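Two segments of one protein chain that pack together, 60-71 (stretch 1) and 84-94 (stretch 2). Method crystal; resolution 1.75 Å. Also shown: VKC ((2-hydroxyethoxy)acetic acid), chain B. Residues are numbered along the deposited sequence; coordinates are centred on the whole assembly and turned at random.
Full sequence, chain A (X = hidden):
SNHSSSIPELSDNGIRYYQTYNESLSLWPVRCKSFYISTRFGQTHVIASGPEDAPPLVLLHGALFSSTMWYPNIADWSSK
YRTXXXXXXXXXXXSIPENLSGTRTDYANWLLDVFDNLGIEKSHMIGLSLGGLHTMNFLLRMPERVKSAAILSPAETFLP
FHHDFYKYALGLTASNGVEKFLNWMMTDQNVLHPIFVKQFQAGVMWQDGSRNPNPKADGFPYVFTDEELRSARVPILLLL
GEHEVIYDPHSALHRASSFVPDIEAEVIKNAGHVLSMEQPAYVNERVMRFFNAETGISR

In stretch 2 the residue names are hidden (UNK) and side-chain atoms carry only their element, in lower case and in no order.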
# COMPACT_ATOMS: atom_id res chain seq x y z
N LEU A 60 1.20 0.09 -4.50
CA LEU A 60 1.35 0.94 -3.33
C LEU A 60 1.05 0.07 -2.10
O LEU A 60 -0.08 -0.34 -1.87
CB LEU A 60 0.43 2.16 -3.42
CG LEU A 60 0.75 3.23 -4.47
CD1 LEU A 60 -0.40 4.22 -4.59
CD2 LEU A 60 2.06 3.96 -4.17
N HIS A 61 2.11 -0.20 -1.34
CA HIS A 61 2.12 -1.11 -0.19
C HIS A 61 1.29 -0.66 1.00
O HIS A 61 0.87 0.50 1.08
CB HIS A 61 3.56 -1.23 0.27
CG HIS A 61 4.16 0.10 0.66
ND1 HIS A 61 3.98 0.63 1.87
CD2 HIS A 61 4.92 1.02 -0.07
CE1 HIS A 61 4.60 1.83 1.94
NE2 HIS A 61 5.18 2.06 0.75
N GLY A 62 1.11 -1.57 1.97
CA GLY A 62 0.42 -1.23 3.23
C GLY A 62 1.32 -0.46 4.19
O GLY A 62 2.54 -0.48 4.05
N ALA A 63 0.71 0.21 5.17
CA ALA A 63 1.48 1.03 6.13
C ALA A 63 2.59 0.22 6.80
O ALA A 63 2.36 -0.90 7.23
CB ALA A 63 0.57 1.65 7.19
N LEU A 64 3.78 0.82 6.86
CA LEU A 64 4.93 0.31 7.63
C LEU A 64 5.62 -0.92 7.02
O LEU A 64 6.64 -1.38 7.54
CB LEU A 64 4.55 0.03 9.09
CG LEU A 64 3.83 1.11 9.90
CD1 LEU A 64 3.63 0.58 11.31
CD2 LEU A 64 4.57 2.44 9.91
N PHE A 65 5.06 -1.42 5.91
CA PHE A 65 5.49 -2.69 5.31
C PHE A 65 6.51 -2.53 4.17
O PHE A 65 7.27 -3.45 3.89
CB PHE A 65 4.27 -3.47 4.79
CG PHE A 65 3.63 -4.39 5.81
CD1 PHE A 65 3.75 -4.16 7.18
CD2 PHE A 65 2.91 -5.51 5.38
CE1 PHE A 65 3.16 -5.01 8.10
CE2 PHE A 65 2.32 -6.37 6.30
CZ PHE A 65 2.44 -6.11 7.66
N SER A 66 6.52 -1.35 3.54
CA SER A 66 7.33 -1.06 2.33
C SER A 66 6.93 -1.86 1.08
O SER A 66 6.10 -2.78 1.14
CB SER A 66 8.85 -1.21 2.59
OG SER A 66 9.27 -2.55 2.44
N SER A 67 7.56 -1.53 -0.04
CA SER A 67 7.33 -2.21 -1.31
C SER A 67 7.79 -3.67 -1.32
O SER A 67 7.39 -4.45 -2.18
CB SER A 67 8.03 -1.46 -2.43
OG SER A 67 7.36 -0.25 -2.69
N THR A 68 8.63 -4.05 -0.35
CA THR A 68 9.14 -5.42 -0.30
C THR A 68 8.04 -6.44 -0.02
O THR A 68 8.26 -7.64 -0.23
CB THR A 68 10.24 -5.59 0.77
OG1 THR A 68 9.66 -5.33 2.06
CG2 THR A 68 11.41 -4.66 0.52
N MET A 69 6.87 -5.97 0.44
CA MET A 69 5.75 -6.86 0.80
C MET A 69 5.15 -7.61 -0.39
O MET A 69 4.43 -8.58 -0.19
CB MET A 69 4.63 -6.12 1.54
CG MET A 69 3.82 -5.15 0.69
SD MET A 69 2.29 -4.66 1.51
CE MET A 69 1.18 -6.02 1.12
N TRP A 70 5.44 -7.14 -1.60
CA TRP A 70 4.83 -7.72 -2.81
C TRP A 70 5.46 -9.00 -3.32
O TRP A 70 5.12 -9.48 -4.41
CB TRP A 70 4.79 -6.68 -3.93
CG TRP A 70 3.98 -5.45 -3.59
CD1 TRP A 70 4.43 -4.14 -3.47
CD2 TRP A 70 2.53 -5.38 -3.34
NE1 TRP A 70 3.39 -3.29 -3.14
CE2 TRP A 70 2.23 -3.98 -3.06
CE3 TRP A 70 1.49 -6.32 -3.31
CZ2 TRP A 70 0.93 -3.54 -2.78
CZ3 TRP A 70 0.20 -5.87 -3.02
CH2 TRP A 70 -0.07 -4.51 -2.76
N TYR A 71 6.36 -9.60 -2.52
CA TYR A 71 7.07 -10.81 -2.97
C TYR A 71 6.18 -12.01 -3.36
O TYR A 71 6.58 -12.79 -4.23
CB TYR A 71 8.19 -11.23 -2.00
CG TYR A 71 7.73 -11.72 -0.64
CD1 TYR A 71 7.37 -13.05 -0.45
CD2 TYR A 71 7.66 -10.84 0.45
CE1 TYR A 71 6.93 -13.49 0.79
CE2 TYR A 71 7.23 -11.28 1.69
CZ TYR A 71 6.86 -12.60 1.86
OH TYR A 71 6.44 -13.04 3.09
N UNK A 84 5.70 -1.37 -11.25
CA UNK A 84 6.50 -0.47 -10.42
C UNK A 84 5.97 -0.50 -8.99
O UNK A 84 4.85 -0.04 -8.73
c UNK A 84 7.79 1.47 -15.01
c UNK A 84 6.02 1.26 -13.42
o UNK A 84 8.22 1.63 -16.31
c UNK A 84 8.73 1.37 -13.98
c UNK A 84 8.29 1.20 -12.67
c UNK A 84 6.93 1.14 -12.37
c UNK A 84 6.45 1.41 -14.74
c UNK A 84 6.45 0.97 -10.95
N UNK A 85 6.78 -1.00 -8.07
CA UNK A 85 6.44 -0.97 -6.65
C UNK A 85 7.03 0.27 -5.99
O UNK A 85 8.25 0.39 -5.83
c UNK A 85 6.90 -2.23 -5.94
N UNK A 86 6.16 1.20 -5.62
CA UNK A 86 6.56 2.54 -5.17
C UNK A 86 6.49 2.65 -3.64
O UNK A 86 5.44 2.37 -3.04
c UNK A 86 5.63 3.60 -5.78
c UNK A 86 5.70 3.56 -7.31
c UNK A 86 5.97 4.98 -5.24
N UNK A 87 7.59 3.08 -3.01
CA UNK A 87 7.59 3.31 -1.56
C UNK A 87 6.90 4.63 -1.26
O UNK A 87 7.33 5.68 -1.74
c UNK A 87 9.01 3.31 -0.97
c UNK A 87 9.54 1.92 -0.65
o UNK A 87 8.80 0.93 -0.72
o UNK A 87 10.75 1.82 -0.33
N UNK A 88 5.81 4.57 -0.49
CA UNK A 88 5.00 5.75 -0.17
C UNK A 88 5.80 6.77 0.62
O UNK A 88 6.38 6.46 1.68
c UNK A 88 2.92 6.62 1.00
c UNK A 88 2.81 4.50 -0.33
c UNK A 88 3.69 5.38 0.56
c UNK A 88 1.72 3.77 0.45
N UNK A 89 5.83 7.99 0.11
CA UNK A 89 6.57 9.07 0.72
C UNK A 89 6.07 9.38 2.13
O UNK A 89 4.87 9.51 2.35
c UNK A 89 6.56 10.34 -0.18
c UNK A 89 8.99 11.04 -0.46
c UNK A 89 7.67 11.31 0.22
c UNK A 89 5.19 11.00 -0.18
N UNK A 90 7.01 9.48 3.07
CA UNK A 90 6.70 9.73 4.48
C UNK A 90 6.50 8.50 5.35
O UNK A 90 6.53 8.60 6.58
N UNK A 91 6.29 7.34 4.73
CA UNK A 91 6.07 6.08 5.46
C UNK A 91 7.42 5.38 5.72
O UNK A 91 8.44 5.76 5.15
o UNK A 91 4.49 4.13 6.77
c UNK A 91 5.10 5.17 4.69
c UNK A 91 4.55 4.02 5.53
o UNK A 91 4.17 2.99 4.95
N UNK A 92 7.42 4.38 6.60
CA UNK A 92 8.64 3.67 6.98
C UNK A 92 9.13 2.76 5.86
O UNK A 92 8.66 1.63 5.69
c UNK A 92 9.69 2.44 9.01
c UNK A 92 10.50 3.60 9.60
n UNK A 92 9.33 3.69 11.82
c UNK A 92 8.41 2.90 8.30
c UNK A 92 9.71 4.44 10.59
N UNK A 93 10.09 3.28 5.09
CA UNK A 93 10.60 2.64 3.87
C UNK A 93 11.80 3.44 3.34
O UNK A 93 12.38 4.24 4.07
c UNK A 93 9.50 2.52 2.80
n UNK A 93 7.50 3.84 2.36
c UNK A 93 8.84 3.85 2.46
o UNK A 93 9.51 4.87 2.30
N UNK A 94 12.13 3.25 2.06
CA UNK A 94 13.34 3.86 1.48
C UNK A 94 13.10 5.23 0.82
O UNK A 94 14.07 5.89 0.42
c UNK A 94 16.71 0.16 0.55
c UNK A 94 14.84 1.79 1.09
n UNK A 94 17.72 -0.23 -0.48
c UNK A 94 15.72 1.18 0.00
c UNK A 94 13.99 2.90 0.48
C VKC B . -0.37 -1.76 8.90
O VKC B . -1.58 -1.47 8.79
CA VKC B . 0.45 -1.03 9.94
CD VKC B . 0.28 2.20 11.49
CG VKC B . 0.07 0.68 11.55
OAD VKC B . -0.17 0.22 10.23
OE1 VKC B . 1.24 2.60 12.48
OXT VKC B . 0.18 -2.61 8.18

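Position 84 carries one carbon leading to a six-carbon ring that bears one oxygen, the signature of tyrosine. The side chain does not reach stretch 1, so composition rather than contact identifies Tyr84.

Position 85 has a single side-chain carbon, directed toward stretch 1. That CB lies 3.8 Å from CB of Ser67 and 4.0 Å from CD1 of Trp70, a small apolar contact. One carbon means alanine, Ala85.

At position 86 one carbon carries two more, three in all, with no heteroatom. Its CB is 3.9 Å from CD2 of Leu60, and its backbone O is 3.3 Å from CD2 of His61, near the plane of the imidazole. The fork at the first carbon makes it valine, Val86.

Position 87 shows two carbons, the second carrying two oxygens. One of those oxygens accepts two hydrogen bonds from one residue, 2.8 Å from N of Ser67 and 2.7 Å from OG of Ser67. A short carboxylate fits both the atom count and this double acceptance: Asp87, with OD1 as the shared acceptor. The CA-to-CB bond points sideways, and chi1 of -84° (m) brings the carboxylate nearer to stretch 1.

Position 88 has four carbons, forked at the first, one arm two carbons long. The terminal carbon of that long arm sits 3.9 Å from the centroid of the His61 ring, 17° off its normal, a CH-pi contact over the face. The arm's inner carbon lies 3.9 Å from CD2 of Leu60. This is isoleucine, Ile88.

Position 89 repeats the same forked four-carbon pattern but points away and does not reach stretch 1. It is Ile89.

Position 90 has no side-chain atoms. Its phi/psi of 91/-16° would jam a CB against the preceding carbonyl oxygen, which by itself calls for glycine, Gly90. It belongs to the type II turn running from Ile88 to position 91.

Position 91 again has two carbons, the second bearing two oxygens, and points toward stretch 1. One oxygen accepts a hydrogen bond from N of Leu64 at 2.9 Å (164°) and lies 3.3 Å from CE1 of His61, at the ring edge. This is aspartate, Asp91, and the oxygen is OD2.

Position 92 bears four carbons in a row ending in nitrogen. Its CB is 4.2 Å from CD2 of Leu64, while the chain's end leads away: Lys92.

Position 93 has two carbons, the second carrying one oxygen and one nitrogen. Its CB packs 3.8 Å from CB of Ser66, and the composition gives Asn93, whose ND2 donates to O of Ile88 at 2.9 Å.

Position 94, four carbons in a row ending in nitrogen and out of contact with stretch 1, is Lys94.

The contact centres on His61. N of Ile88 donates to NE2 of His61 at 2.9 Å and 172°, while ND1 of His61 donates to O of Gly62 at 2.8 Å, so both ring nitrogens are engaged. Asp87 and Asp91 receive backbone NH groups of Ser67 and Leu64, tying down the loop, and Leu60 adds apolar packing against Val86 and Ile88. Together the stretches bury 613 Å².

Stretch 2 84-94: YAVDIIGDKNK
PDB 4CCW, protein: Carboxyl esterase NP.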